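Local coordinates for putative thioesterase II (Thermobifida fusca, PDB 3BBJ), which probably hydrolyses acyl-CoA thioesters, as a putative type II thioesterase built from two HotDog domains in one chain, at residues R7-A11 / D27-L31; N37-T43 / P196-D200; L220-A226 / L260-Q266. One frame throughout, in Å; residues are numbered along the deposited sequence.

Interaction 1. Residues R7-A11 / D27-L31; sequences RFDSA and DPGYL
Swung away from its backbone N (chi1 -167°) and stretched out as far as NE, the side chain of Arg-7 reaches from the short helix 7-11 to the carboxylate of Asp-27, whose CG points away from its own backbone N in the same manner. The two side chains meet almost perpendicularly, yet their flat ends are nearly coplanar, and the guanidinium grips side-on, one nitrogen to each oxygen. NE of Arg-7 lies 2.9 Å from OD2 of Asp-27, while NH2 of Arg-7 gives OD1 of Asp-27 an almost straight bond of 3.0 Å on the syn lone pair. The same OD1 of Asp-27 closes an Asx turn, accepting from the N of Gly-29 at 2.9 Å from above the carboxylate plane. Asp-27 thus ties the N-terminal helix to the turn that follows strand 21-26, and its carboxylate is held against rotation. A second carboxylate, that of Asp-144, shares NH2 of Arg-7. Beside the ion pair, Ala-11 CB packs 3.6 Å from CE1 of Tyr-30, and the Tyr-30 OH lies at the edge of the Phe-8 ring, 3.4 Å from Phe-8 CA. The Phe-8 side chain also packs against Ala-193 and Leu-197 of helix 191-198.

Interaction 2. Residues N37-T43 / P196-D200; sequences NGGYLMT and PLAVD
Asn-37 and Asp-200 lie side by side, pointing in opposite senses, amide and carboxylate planes 23° apart, so that the amide meets the Asp-200 carbonyl and the carboxylate meets the N-H of Gly-39. ND2 of Asn-37 donates to the carbonyl O of Asp-200 at 3.1 Å, with the acceptor in the amide plane, while OD2 of Asp-200 takes the N-H of Gly-39 on its anti lone pair, 3.0 Å from the Gly-39 N. The other end of the Asn-37 amide serves its own helix: OD1 accepts from the N of Tyr-40, which makes Asn-37 the N-cap of helix 38-51. Next to this polar end the helices of the two HotDog domains come very close, the CA atoms of Gly-39 and Leu-197 lying 3.9 Å apart, an approach that the absence of a side chain at Gly-39 permits. Selenomethionine Met-42, kinked at its third torsion (39°), lies across Val-199 and sets its CE 3.6 Å from CG2 of Val-199; CB of Met-42 rests 3.9 Å from CB of Pro-196. Thr-43 turns OG1 back to the carbonyl O of Gly-39, 3.1 Å away, and the same OG1 of Thr-43 lies against CG of Pro-196, 3.6 Å away. With OD2 gripped by Gly-39 N and OD1 by Gln-266 NE2, the Asp-200 carboxylate is fixed, and together with Asn-37 it secures the start of helix 38-51.

Interaction 3. Residues L220-A226 / L260-Q266; sequences LTWHLRA and LVAQSRQ
Arg-225 folds back on itself, turning sharply at its second and third torsions (both -48°), and lays NH1 2.9 Å from OE1 of Gln-263. OE1 lies close to the guanidinium plane, while NH1 stands 38° above the plane of the Gln-263 amide. Both side chains also reach the second subunit, where Asp-248 pairs with Arg-225 NH1 and accepts from Gln-263 NE2; Thr-221 and His-223, on the same face as Gln-263, pack there too. Nearby, the N of Arg-225 bonds to the carbonyl O of Val-261 at 2.9 Å. Strand 260-266 forms a classic beta bulge against strand 246-254, Val-261 and Ala-262 both facing Leu-253, while its ladder with strand 220-224 stays regular. There the hydrogen-bonded pairs are Thr-221 with Arg-265 and His-223 with Gln-263; the N of His-223 is 2.8 Å from the O of Gln-263. On the face that carries Leu-220, Trp-222 and Leu-224, CB of Trp-222 lies 3.6 Å from OG of Ser-264, and CE3 of Trp-222 is 4.0 Å from CB of Ala-262. Leu-195 and Pro-196 touch the Trp-222 side chain from helix 191-198. An antiparallel sheet with one face wrapped on a helix, here 191-198, is the architecture of HotDog domains.

In the fold
The three contacts follow one another along the chain, each closing before the next opens. Interactions 1 and 2 have centres about 11 Å apart and touch, with Tyr-40 OH of helix 38-51 bonded to Ala-11 O and the Tyr-30 and Tyr-40 rings stacked. Interactions 2 and 3, centres about 12 Å apart, also touch: Asp-200 OD1 is hydrogen-bonded to Gln-266 NE2, and Met-42 packs on Leu-220 and Trp-222. Interactions 1 and 3, centres about 22 Å apart, lie on opposite sides of the chain's centre. Interaction 2 thus sits between them, where the helices of the two HotDog domains meet; interaction 1 adjoins it through Ala-11, Phe-8 and Tyr-30, and interaction 3 continues into the strands that face the second subunit.

Interaction 1. Residues R7-A11 / D27-L31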
# COMPACT_ATOMS: atom_id res chain seq x y z
N ARG A 7 -10.99 -6.00 26.52
CA ARG A 7 -12.19 -5.76 25.68
C ARG A 7 -11.97 -6.14 24.20
O ARG A 7 -12.85 -6.70 23.56
CB ARG A 7 -12.59 -4.28 25.73
CG ARG A 7 -13.96 -4.03 25.16
CD ARG A 7 -14.17 -2.59 24.80
NE ARG A 7 -15.52 -2.42 24.28
CZ ARG A 7 -16.55 -1.90 24.95
NH1 ARG A 7 -16.41 -1.42 26.19
NH2 ARG A 7 -17.73 -1.83 24.36
N PHE A 8 -10.80 -5.82 23.68
CA PHE A 8 -10.40 -6.16 22.31
C PHE A 8 -10.45 -7.65 22.01
O PHE A 8 -10.93 -8.05 20.95
CB PHE A 8 -8.97 -5.66 22.10
CG PHE A 8 -8.41 -5.93 20.72
CD1 PHE A 8 -8.72 -5.09 19.66
CD2 PHE A 8 -7.51 -6.98 20.50
CE1 PHE A 8 -8.17 -5.31 18.39
CE2 PHE A 8 -6.96 -7.20 19.23
CZ PHE A 8 -7.30 -6.36 18.19
N ASP A 9 -9.93 -8.46 22.93
CA ASP A 9 -9.97 -9.93 22.75
C ASP A 9 -11.41 -10.42 22.53
O ASP A 9 -11.68 -11.22 21.64
CB ASP A 9 -9.37 -10.65 23.97
CG ASP A 9 -7.85 -10.55 24.04
OD1 ASP A 9 -7.22 -10.28 22.99
OD2 ASP A 9 -7.29 -10.75 25.16
N SER A 10 -12.32 -9.93 23.36
CA SER A 10 -13.73 -10.28 23.25
C SER A 10 -14.38 -9.68 22.01
O SER A 10 -15.08 -10.36 21.25
CB SER A 10 -14.49 -9.80 24.50
OG SER A 10 -15.90 -9.84 24.31
N ALA A 11 -14.14 -8.38 21.81
CA ALA A 11 -14.70 -7.64 20.69
C ALA A 11 -14.31 -8.14 19.29
O ALA A 11 -15.06 -7.95 18.34
CB ALA A 11 -14.33 -6.15 20.82
N ASP A 27 -18.59 -4.56 17.80
CA ASP A 27 -18.74 -3.93 19.09
C ASP A 27 -18.90 -2.42 18.91
O ASP A 27 -18.00 -1.75 18.40
CB ASP A 27 -17.51 -4.29 19.94
CG ASP A 27 -17.51 -3.63 21.30
OD1 ASP A 27 -18.39 -2.79 21.58
OD2 ASP A 27 -16.61 -3.94 22.08
N PRO A 28 -20.06 -1.88 19.34
CA PRO A 28 -20.35 -0.45 19.13
C PRO A 28 -19.40 0.50 19.87
O PRO A 28 -19.41 1.71 19.61
CB PRO A 28 -21.78 -0.31 19.65
CG PRO A 28 -21.96 -1.44 20.59
CD PRO A 28 -21.15 -2.56 20.06
N GLY A 29 -18.62 -0.04 20.80
CA GLY A 29 -17.57 0.71 21.48
C GLY A 29 -16.47 1.20 20.53
O GLY A 29 -15.68 2.07 20.89
N TYR A 30 -16.41 0.62 19.33
CA TYR A 30 -15.40 0.99 18.33
C TYR A 30 -15.98 1.90 17.25
O TYR A 30 -15.36 2.11 16.19
CB TYR A 30 -14.77 -0.26 17.72
CG TYR A 30 -13.92 -1.02 18.73
CD1 TYR A 30 -14.49 -1.95 19.59
CD2 TYR A 30 -12.56 -0.76 18.87
CE1 TYR A 30 -13.74 -2.63 20.53
CE2 TYR A 30 -11.78 -1.44 19.82
CZ TYR A 30 -12.39 -2.37 20.65
OH TYR A 30 -11.67 -3.05 21.59
N LEU A 31 -17.16 2.47 17.54
CA LEU A 31 -17.80 3.39 16.62
C LEU A 31 -17.08 4.71 16.72
O LEU A 31 -16.65 5.11 17.80
CB LEU A 31 -19.28 3.59 16.95
CG LEU A 31 -20.28 2.46 16.63
CD1 LEU A 31 -21.62 2.78 17.29
CD2 LEU A 31 -20.47 2.22 15.13

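Interaction 2. Residues N37-T43 / P196-D200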
# COMPACT_ATOMS: atom_id res chain seq x y z
N ASN A 37 -14.91 2.01 13.28
CA ASN A 37 -13.52 2.28 12.91
C ASN A 37 -13.00 1.18 11.94
O ASN A 37 -13.27 -0.03 12.14
CB ASN A 37 -12.67 2.35 14.19
CG ASN A 37 -11.18 2.27 13.91
OD1 ASN A 37 -10.58 1.19 13.98
ND2 ASN A 37 -10.57 3.41 13.58
N GLY A 38 -12.28 1.61 10.90
CA GLY A 38 -11.77 0.72 9.87
C GLY A 38 -10.79 -0.33 10.38
O GLY A 38 -10.87 -1.50 10.01
N GLY A 39 -9.88 0.09 11.25
CA GLY A 39 -8.89 -0.81 11.83
C GLY A 39 -9.49 -1.97 12.61
O GLY A 39 -8.94 -3.07 12.65
N TYR A 40 -10.62 -1.71 13.25
CA TYR A 40 -11.33 -2.76 13.99
C TYR A 40 -11.86 -3.83 13.03
O TYR A 40 -11.77 -5.01 13.33
CB TYR A 40 -12.45 -2.14 14.85
CG TYR A 40 -13.38 -3.16 15.48
CD1 TYR A 40 -12.95 -4.00 16.49
CD2 TYR A 40 -14.70 -3.28 15.04
CE1 TYR A 40 -13.80 -4.93 17.05
CE2 TYR A 40 -15.56 -4.20 15.60
CZ TYR A 40 -15.12 -5.03 16.60
OH TYR A 40 -16.00 -5.94 17.15
N LEU A 41 -12.39 -3.40 11.89
CA LEU A 41 -12.90 -4.32 10.88
C LEU A 41 -11.75 -5.10 10.22
O LEU A 41 -11.93 -6.24 9.78
CB LEU A 41 -13.68 -3.56 9.81
CG LEU A 41 -14.79 -2.59 10.24
CD1 LEU A 41 -15.44 -2.05 9.00
CD2 LEU A 41 -15.86 -3.24 11.14
N MSE A 42 -10.57 -4.46 10.16
CA MSE A 42 -9.38 -5.14 9.65
C MSE A 42 -8.93 -6.29 10.57
O MSE A 42 -8.59 -7.37 10.10
CB MSE A 42 -8.25 -4.14 9.44
CG MSE A 42 -8.40 -3.37 8.10
SE MSE A 42 -7.33 -1.76 7.92
CE MSE A 42 -5.71 -2.39 8.77
N THR A 43 -8.98 -6.03 11.87
CA THR A 43 -8.58 -6.96 12.91
C THR A 43 -9.38 -8.25 12.83
O THR A 43 -8.84 -9.36 12.94
CB THR A 43 -8.78 -6.29 14.31
OG1 THR A 43 -7.80 -5.24 14.48
CG2 THR A 43 -8.63 -7.29 15.41
N PRO A 196 -3.35 -4.36 13.05
CA PRO A 196 -4.33 -3.83 12.08
C PRO A 196 -5.23 -2.72 12.61
O PRO A 196 -5.65 -1.82 11.84
CB PRO A 196 -5.14 -5.07 11.65
CG PRO A 196 -4.81 -6.16 12.66
CD PRO A 196 -3.48 -5.81 13.28
N LEU A 197 -5.53 -2.74 13.91
CA LEU A 197 -6.26 -1.63 14.54
C LEU A 197 -5.33 -0.45 14.77
O LEU A 197 -5.69 0.70 14.50
CB LEU A 197 -6.92 -2.05 15.87
CG LEU A 197 -7.59 -0.93 16.70
CD1 LEU A 197 -8.62 -0.17 15.89
CD2 LEU A 197 -8.25 -1.48 17.94
N ALA A 198 -4.15 -0.74 15.30
CA ALA A 198 -3.14 0.28 15.61
C ALA A 198 -2.85 1.20 14.44
O ALA A 198 -2.80 2.41 14.60
CB ALA A 198 -1.86 -0.38 16.09
N VAL A 199 -2.69 0.64 13.25
CA VAL A 199 -2.35 1.43 12.06
C VAL A 199 -3.44 2.46 11.71
O VAL A 199 -3.18 3.41 10.97
CB VAL A 199 -2.09 0.53 10.81
CG1 VAL A 199 -1.09 -0.55 11.10
CG2 VAL A 199 -3.35 -0.12 10.32
N ASP A 200 -4.66 2.22 12.19
CA ASP A 200 -5.81 3.11 11.96
C ASP A 200 -6.38 3.65 13.27
O ASP A 200 -7.54 4.05 13.32
CB ASP A 200 -6.95 2.37 11.22
CG ASP A 200 -8.00 3.33 10.65
OD1 ASP A 200 -7.64 4.42 10.17
OD2 ASP A 200 -9.19 2.97 10.65

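Interaction 3. Residues L220-A226 / L260-Q266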
# COMPACT_ATOMS: atom_id res chain seq x y z
N LEU A 220 -6.31 0.79 2.30
CA LEU A 220 -5.18 0.71 3.23
C LEU A 220 -4.46 -0.59 2.98
O LEU A 220 -5.09 -1.66 2.91
CB LEU A 220 -5.64 0.79 4.70
CG LEU A 220 -4.60 0.70 5.83
CD1 LEU A 220 -5.14 1.22 7.15
CD2 LEU A 220 -4.08 -0.73 6.01
N THR A 221 -3.15 -0.49 2.78
CA THR A 221 -2.25 -1.62 2.72
C THR A 221 -1.18 -1.43 3.80
O THR A 221 -0.62 -0.34 3.94
CB THR A 221 -1.52 -1.73 1.40
OG1 THR A 221 -2.45 -2.00 0.35
CG2 THR A 221 -0.50 -2.87 1.47
N TRP A 222 -0.92 -2.48 4.57
CA TRP A 222 0.09 -2.43 5.60
C TRP A 222 0.93 -3.72 5.66
O TRP A 222 0.47 -4.81 5.33
CB TRP A 222 -0.53 -2.06 6.96
CG TRP A 222 -1.13 -3.21 7.69
CD1 TRP A 222 -2.40 -3.65 7.59
CD2 TRP A 222 -0.48 -4.06 8.63
NE1 TRP A 222 -2.60 -4.72 8.41
CE2 TRP A 222 -1.43 -5.01 9.06
CE3 TRP A 222 0.82 -4.11 9.16
CZ2 TRP A 222 -1.13 -6.01 9.98
CZ3 TRP A 222 1.12 -5.10 10.07
CH2 TRP A 222 0.15 -6.03 10.48
N HIS A 223 2.18 -3.58 6.05
CA HIS A 223 3.12 -4.69 6.05
C HIS A 223 3.71 -4.94 7.43
O HIS A 223 4.12 -4.01 8.12
CB HIS A 223 4.26 -4.37 5.07
CG HIS A 223 3.80 -4.04 3.69
ND1 HIS A 223 3.16 -4.95 2.88
CD2 HIS A 223 3.91 -2.91 2.96
CE1 HIS A 223 2.89 -4.40 1.72
NE2 HIS A 223 3.33 -3.16 1.74
N LEU A 224 3.77 -6.21 7.81
CA LEU A 224 4.36 -6.65 9.07
C LEU A 224 5.82 -6.96 8.77
O LEU A 224 6.08 -7.82 7.94
CB LEU A 224 3.69 -7.93 9.58
CG LEU A 224 4.22 -8.48 10.91
CD1 LEU A 224 4.00 -7.47 12.03
CD2 LEU A 224 3.56 -9.82 11.21
N ARG A 225 6.74 -6.31 9.48
CA ARG A 225 8.17 -6.39 9.19
C ARG A 225 9.03 -7.16 10.20
O ARG A 225 10.13 -7.63 9.88
CB ARG A 225 8.72 -4.97 9.08
CG ARG A 225 8.04 -4.10 7.99
CD ARG A 225 7.91 -4.82 6.65
NE ARG A 225 9.17 -5.46 6.24
CZ ARG A 225 10.21 -4.83 5.68
NH1 ARG A 225 10.18 -3.52 5.45
NH2 ARG A 225 11.29 -5.52 5.34
N ALA A 226 8.54 -7.24 11.44
CA ALA A 226 9.18 -7.95 12.54
C ALA A 226 8.08 -8.33 13.52
O ALA A 226 7.00 -7.73 13.50
CB ALA A 226 10.20 -7.06 13.23
N LEU A 260 11.28 -1.69 13.81
CA LEU A 260 10.16 -1.41 12.92
C LEU A 260 9.32 -2.69 12.79
O LEU A 260 9.84 -3.74 12.40
CB LEU A 260 10.66 -0.94 11.55
CG LEU A 260 9.63 -0.64 10.46
CD1 LEU A 260 8.76 0.61 10.84
CD2 LEU A 260 10.29 -0.48 9.06
N VAL A 261 8.04 -2.59 13.11
CA VAL A 261 7.13 -3.74 13.02
C VAL A 261 6.01 -3.58 11.98
O VAL A 261 5.56 -4.57 11.45
CB VAL A 261 6.48 -4.08 14.42
CG1 VAL A 261 7.54 -4.48 15.43
CG2 VAL A 261 5.69 -2.91 14.95
N ALA A 262 5.57 -2.35 11.70
CA ALA A 262 4.47 -2.08 10.74
C ALA A 262 4.75 -0.85 9.87
O ALA A 262 5.25 0.15 10.37
CB ALA A 262 3.14 -1.87 11.46
N GLN A 263 4.40 -0.95 8.59
CA GLN A 263 4.45 0.16 7.62
C GLN A 263 3.10 0.15 6.92
O GLN A 263 2.75 -0.83 6.26
CB GLN A 263 5.53 -0.05 6.56
CG GLN A 263 6.96 0.00 7.04
CD GLN A 263 7.93 -0.33 5.93
OE1 GLN A 263 8.06 -1.49 5.51
NE2 GLN A 263 8.63 0.68 5.45
N SER A 264 2.37 1.24 7.07
CA SER A 264 1.01 1.35 6.59
C SER A 264 0.88 2.62 5.77
O SER A 264 1.45 3.64 6.09
CB SER A 264 0.05 1.43 7.80
OG SER A 264 -1.33 1.39 7.41
N ARG A 265 0.16 2.53 4.67
CA ARG A 265 -0.23 3.71 3.93
C ARG A 265 -1.72 3.53 3.59
O ARG A 265 -2.12 2.47 3.08
CB ARG A 265 0.66 3.93 2.67
CG ARG A 265 0.24 5.25 1.90
CD ARG A 265 1.08 5.71 0.66
NE ARG A 265 2.54 5.84 0.89
CZ ARG A 265 3.49 5.32 0.10
NH1 ARG A 265 3.17 4.65 -1.01
NH2 ARG A 265 4.78 5.48 0.41
N GLN A 266 -2.55 4.51 3.93
CA GLN A 266 -3.95 4.53 3.43
C GLN A 266 -4.18 5.75 2.54
O GLN A 266 -3.46 6.76 2.65
CB GLN A 266 -5.03 4.44 4.53
CG GLN A 266 -5.14 5.59 5.51
CD GLN A 266 -6.46 5.59 6.31
OE1 GLN A 266 -7.50 5.99 5.80
NE2 GLN A 266 -6.39 5.17 7.58